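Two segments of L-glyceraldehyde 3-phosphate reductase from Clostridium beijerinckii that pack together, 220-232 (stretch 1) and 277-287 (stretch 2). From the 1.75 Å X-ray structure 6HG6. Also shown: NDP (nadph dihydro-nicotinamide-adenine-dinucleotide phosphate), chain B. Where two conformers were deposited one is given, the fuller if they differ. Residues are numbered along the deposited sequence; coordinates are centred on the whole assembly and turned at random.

Stretch 1, residues 220-232: IAFSPLAQGTLTD
Stretch 2 277-287: TLAQMALSWVL

The contact between 220-232 and 277-287 is mostly apolar: it buries 497 Å² in total, and no direct hydrogen bond crosses it. Stretch 1 leaves a strand at F222, passes through a type I turn from S223 to A226 and a type I' turn from A226 to T229, and then runs on as loop. Stretch 2 is a helix from 278 to 286. The register runs antiparallel in sequence: P224 lies nearest L283 (CA to CA 6.1 Å) and T231 nearest A279 (CA to CA 4.6 Å).

L278, L230 and V286 cover much of the surface, with P224 close behind. L278 (chi1 177°, chi2 50°) points toward the loop, its CG 3.7 Å from L230 C and its CD2 3.7 Å from T231 O. L230 (phi/psi -102/49, rotamer m, t) leaves its CA sideways; its CD2 lies 4.1 Å from L278 CD1 and its CB 3.8 Å from A282 CB. The short side chains of A279 and A282 allow close approach here. L230 O sits 3.1 Å from A279 CA in a CA-H...O contact with an angle of 132° at the hydrogen; A279 N, 3.3 Å from L230 O, has too poor an angle for a hydrogen bond. Water 2 instead accepts from A279 N (3.1 Å) and donates to D232 OD1 (2.6 Å).

V286 (chi1 160°) marks the other end, with CG1 3.3 Å from A221 CB and CG2 4.1 Å from P224 CB. P224 (phi/psi -64/-18, C-gamma endo) also places CG 3.6 Å from L283 CD2. Between these ends, L225 (m, t) starts sideways but brings CD2 within 3.7 Å of A282 CB, 3.9 Å of L283 CD2 and 4.0 Å of A279 CB. Water 1 joins the backbones by donating to P224 O (2.7 Å) and A282 O (2.9 Å).

Internal bonds shape both partners. L230 N donates to L225 O (2.9 Å), T229 OG1 to A226 O (a very short 2.5 Å) and T231 OG1 to G228 O (2.7 Å). G228, at phi 79°, occupies a backbone region that favours glycine. T277 caps the helix: Q280 N donates to T277 OG1 (3.1 Å), and T277 N returns a bond to Q280 OE1 (3.0 Å).

NADPH borders both stretches: L225 N donates to NDP O1A (3.0 Å), while T231 CG2 and A279 CB approach NDP N3A and N1A at 3.7 and 3.8 Å, respectively.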

# COMPACT_ATOMS: atom_id res chain seq x y z
N ILE A 220 0.22 3.06 -5.63
CA ILE A 220 0.74 2.97 -4.24
C ILE A 220 1.64 1.73 -4.28
O ILE A 220 1.21 0.65 -4.72
CB ILE A 220 -0.38 2.99 -3.18
CG1 ILE A 220 0.23 2.86 -1.79
CG2 ILE A 220 -1.47 1.93 -3.38
CD1 ILE A 220 -0.78 3.05 -0.66
N ALA A 221 2.92 1.93 -3.99
CA ALA A 221 3.95 0.90 -4.10
C ALA A 221 4.06 0.13 -2.80
O ALA A 221 4.24 0.74 -1.76
CB ALA A 221 5.25 1.57 -4.43
N PHE A 222 4.03 -1.19 -2.86
CA PHE A 222 4.26 -1.96 -1.63
C PHE A 222 5.54 -2.77 -1.71
O PHE A 222 6.15 -2.92 -2.80
CB PHE A 222 3.04 -2.77 -1.30
CG PHE A 222 2.76 -3.93 -2.19
CD1 PHE A 222 3.33 -5.17 -1.93
CD2 PHE A 222 1.79 -3.83 -3.18
CE1 PHE A 222 3.00 -6.27 -2.71
CE2 PHE A 222 1.44 -4.95 -3.93
CZ PHE A 222 2.05 -6.15 -3.72
N SER A 223 5.96 -3.27 -0.54
CA SER A 223 7.23 -4.01 -0.34
C SER A 223 8.41 -3.21 -0.85
O SER A 223 9.29 -3.76 -1.52
CB SER A 223 7.19 -5.34 -1.01
OG SER A 223 8.39 -6.03 -0.74
N PRO A 224 8.49 -1.89 -0.55
CA PRO A 224 9.63 -1.08 -1.00
C PRO A 224 10.99 -1.49 -0.40
O PRO A 224 12.01 -1.05 -0.94
CB PRO A 224 9.29 0.31 -0.46
CG PRO A 224 8.40 0.02 0.74
CD PRO A 224 7.54 -1.12 0.25
N LEU A 225 10.99 -2.25 0.71
CA LEU A 225 12.26 -2.65 1.37
C LEU A 225 12.65 -4.07 0.97
O LEU A 225 13.67 -4.55 1.48
CB LEU A 225 12.19 -2.45 2.88
CG LEU A 225 11.77 -1.04 3.30
CD1 LEU A 225 11.66 -0.90 4.81
CD2 LEU A 225 12.69 0.01 2.71
N ALA A 226 11.97 -4.65 -0.02
CA ALA A 226 12.35 -5.94 -0.65
C ALA A 226 12.73 -6.99 0.40
O ALA A 226 13.89 -7.42 0.41
CB ALA A 226 13.49 -5.67 -1.60
N GLN A 227 11.77 -7.36 1.27
CA GLN A 227 11.90 -8.38 2.35
C GLN A 227 13.12 -8.13 3.24
O GLN A 227 13.84 -9.10 3.54
CB GLN A 227 12.01 -9.81 1.81
CG GLN A 227 10.76 -10.33 1.12
CD GLN A 227 10.84 -10.31 -0.39
OE1 GLN A 227 11.53 -9.48 -1.00
NE2 GLN A 227 10.13 -11.24 -1.01
N GLY A 228 13.35 -6.89 3.66
CA GLY A 228 14.47 -6.52 4.56
C GLY A 228 15.80 -6.40 3.84
O GLY A 228 16.79 -5.99 4.50
N THR A 229 15.88 -6.72 2.54
CA THR A 229 17.17 -6.61 1.80
C THR A 229 17.54 -5.14 1.62
O THR A 229 18.74 -4.86 1.51
CB THR A 229 17.19 -7.34 0.45
OG1 THR A 229 16.17 -6.82 -0.42
CG2 THR A 229 17.03 -8.83 0.63
N LEU A 230 16.57 -4.22 1.62
CA LEU A 230 16.88 -2.76 1.52
C LEU A 230 16.78 -2.11 2.90
O LEU A 230 16.15 -1.06 3.02
CB LEU A 230 16.01 -2.10 0.46
CG LEU A 230 16.28 -2.51 -0.99
CD1 LEU A 230 15.08 -2.18 -1.89
CD2 LEU A 230 17.55 -1.87 -1.52
N THR A 231 17.43 -2.72 3.90
CA THR A 231 17.54 -2.23 5.30
C THR A 231 18.96 -2.51 5.82
O THR A 231 19.79 -2.99 5.02
CB THR A 231 16.51 -2.88 6.24
OG1 THR A 231 16.89 -4.24 6.49
CG2 THR A 231 15.10 -2.85 5.69
N ASP A 232 19.20 -2.25 7.11
CA ASP A 232 20.48 -2.54 7.82
C ASP A 232 20.61 -4.03 8.12
O ASP A 232 21.74 -4.46 8.43
CB ASP A 232 20.55 -1.91 9.21
CG ASP A 232 20.34 -0.42 9.28
OD1 ASP A 232 19.18 0.01 9.05
OD2 ASP A 232 21.32 0.31 9.58
N THR A 277 19.57 6.30 5.83
CA THR A 277 19.74 4.84 5.96
C THR A 277 19.37 4.24 4.59
O THR A 277 18.66 4.93 3.80
CB THR A 277 18.83 4.26 7.04
OG1 THR A 277 17.49 4.58 6.67
CG2 THR A 277 19.16 4.75 8.44
N LEU A 278 19.78 3.00 4.34
CA LEU A 278 19.39 2.27 3.10
C LEU A 278 17.86 2.23 3.01
O LEU A 278 17.31 2.57 1.95
CB LEU A 278 20.03 0.88 3.08
CG LEU A 278 19.63 0.02 1.89
CD1 LEU A 278 19.82 0.78 0.58
CD2 LEU A 278 20.46 -1.26 1.86
N ALA A 279 17.17 1.87 4.09
CA ALA A 279 15.69 1.81 4.12
C ALA A 279 15.12 3.15 3.69
O ALA A 279 14.18 3.17 2.84
CB ALA A 279 15.18 1.45 5.50
N GLN A 280 15.65 4.24 4.25
CA GLN A 280 15.15 5.59 3.92
C GLN A 280 15.37 5.88 2.43
O GLN A 280 14.44 6.38 1.80
CB GLN A 280 15.80 6.65 4.78
CG GLN A 280 15.23 6.73 6.18
CD GLN A 280 15.97 7.76 6.98
OE1 GLN A 280 17.19 7.88 6.88
NE2 GLN A 280 15.20 8.60 7.66
N MET A 281 16.53 5.52 1.87
CA MET A 281 16.78 5.80 0.44
C MET A 281 15.85 4.94 -0.41
O MET A 281 15.37 5.42 -1.45
CB MET A 281 18.21 5.50 0.04
CG MET A 281 18.45 5.89 -1.38
SD MET A 281 20.15 5.65 -1.90
CE MET A 281 20.17 3.88 -2.16
N ALA A 282 15.60 3.69 0.01
CA ALA A 282 14.73 2.77 -0.74
C ALA A 282 13.33 3.36 -0.82
O ALA A 282 12.69 3.21 -1.88
CB ALA A 282 14.75 1.39 -0.09
N LEU A 283 12.85 3.99 0.27
CA LEU A 283 11.50 4.62 0.30
C LEU A 283 11.50 5.85 -0.61
O LEU A 283 10.58 5.98 -1.41
CB LEU A 283 11.10 5.01 1.72
CG LEU A 283 10.98 3.86 2.72
CD1 LEU A 283 10.55 4.42 4.08
CD2 LEU A 283 10.00 2.81 2.25
N SER A 284 12.53 6.69 -0.50
CA SER A 284 12.68 7.90 -1.34
C SER A 284 12.73 7.50 -2.82
O SER A 284 12.11 8.18 -3.64
CB SER A 284 13.87 8.69 -0.98
OG SER A 284 13.78 9.12 0.35
N TRP A 285 13.42 6.41 -3.16
CA TRP A 285 13.58 6.02 -4.57
C TRP A 285 12.22 5.65 -5.17
O TRP A 285 11.91 6.04 -6.31
CB TRP A 285 14.63 4.91 -4.66
CG TRP A 285 14.88 4.47 -6.06
CD1 TRP A 285 15.87 4.91 -6.88
CD2 TRP A 285 14.14 3.50 -6.82
NE1 TRP A 285 15.78 4.29 -8.09
CE2 TRP A 285 14.75 3.42 -8.09
CE3 TRP A 285 13.05 2.68 -6.56
CZ2 TRP A 285 14.28 2.60 -9.10
CZ3 TRP A 285 12.59 1.85 -7.56
CH2 TRP A 285 13.21 1.80 -8.80
N VAL A 286 11.42 4.88 -4.46
CA VAL A 286 10.10 4.46 -4.98
C VAL A 286 9.24 5.70 -5.30
O VAL A 286 8.40 5.59 -6.22
CB VAL A 286 9.44 3.51 -3.97
CG1 VAL A 286 7.99 3.43 -4.16
CG2 VAL A 286 10.09 2.15 -4.04
N LEU A 287 9.41 6.79 -4.58
CA LEU A 287 8.62 8.05 -4.73
C LEU A 287 9.27 9.03 -5.72
O LEU A 287 8.76 10.15 -5.86
CB LEU A 287 8.50 8.74 -3.37
CG LEU A 287 7.55 8.07 -2.38
CD1 LEU A 287 7.70 8.71 -1.02
CD2 LEU A 287 6.10 8.10 -2.83
PA NDP B . 8.11 -2.83 3.69
O1A NDP B . 8.82 -3.30 2.46
O2A NDP B . 8.01 -1.40 4.11
O5B NDP B . 8.59 -3.71 4.95
C5B NDP B . 8.05 -3.42 6.27
C4B NDP B . 8.92 -4.07 7.32
O4B NDP B . 10.28 -3.60 7.14
C3B NDP B . 8.58 -3.76 8.78
O3B NDP B . 7.61 -4.64 9.35
C2B NDP B . 9.94 -3.92 9.44
O2B NDP B . 10.16 -5.32 9.60
C1B NDP B . 10.88 -3.36 8.38
N9A NDP B . 11.14 -1.93 8.46
C8A NDP B . 10.25 -0.90 8.26
N7A NDP B . 10.79 0.29 8.34
C5A NDP B . 12.12 0.04 8.62
C6A NDP B . 13.23 0.89 8.83
N6A NDP B . 13.15 2.22 8.78
N1A NDP B . 14.43 0.31 9.08
C2A NDP B . 14.50 -1.03 9.12
N3A NDP B . 13.53 -1.92 8.94
C4A NDP B . 12.36 -1.32 8.69
O3 NDP B . 6.56 -3.27 3.56
PN NDP B . 5.76 -4.65 3.62
O1N NDP B . 5.50 -4.94 5.06
O2N NDP B . 6.40 -5.70 2.76
O5D NDP B . 4.38 -4.20 2.92
C5D NDP B . 3.79 -2.95 3.34
C4D NDP B . 2.30 -2.99 3.08
O4D NDP B . 2.07 -3.17 1.67
C3D NDP B . 1.53 -4.15 3.70
O3D NDP B . 1.30 -3.92 5.08
C2D NDP B . 0.27 -4.13 2.84
O2D NDP B . -0.60 -3.11 3.28
C1D NDP B . 0.82 -3.81 1.45
N1N NDP B . 1.04 -5.03 0.63
C2N NDP B . 0.23 -5.26 -0.45
C3N NDP B . 0.18 -6.48 -1.08
C7N NDP B . -0.73 -6.66 -2.27
O7N NDP B . -1.52 -5.75 -2.60
N7N NDP B . -0.67 -7.82 -2.90
C4N NDP B . 1.07 -7.57 -0.55
C5N NDP B . 2.04 -7.15 0.49
C6N NDP B . 2.04 -5.92 0.96
P2B NDP B . 11.05 -5.79 10.86
O1X NDP B . 10.98 -4.83 12.04
O2X NDP B . 10.49 -7.16 11.22
O3X NDP B . 12.45 -5.86 10.26
O HOH W 1 13.00 0.52 -2.94
O HOH W 2 18.42 0.71 6.64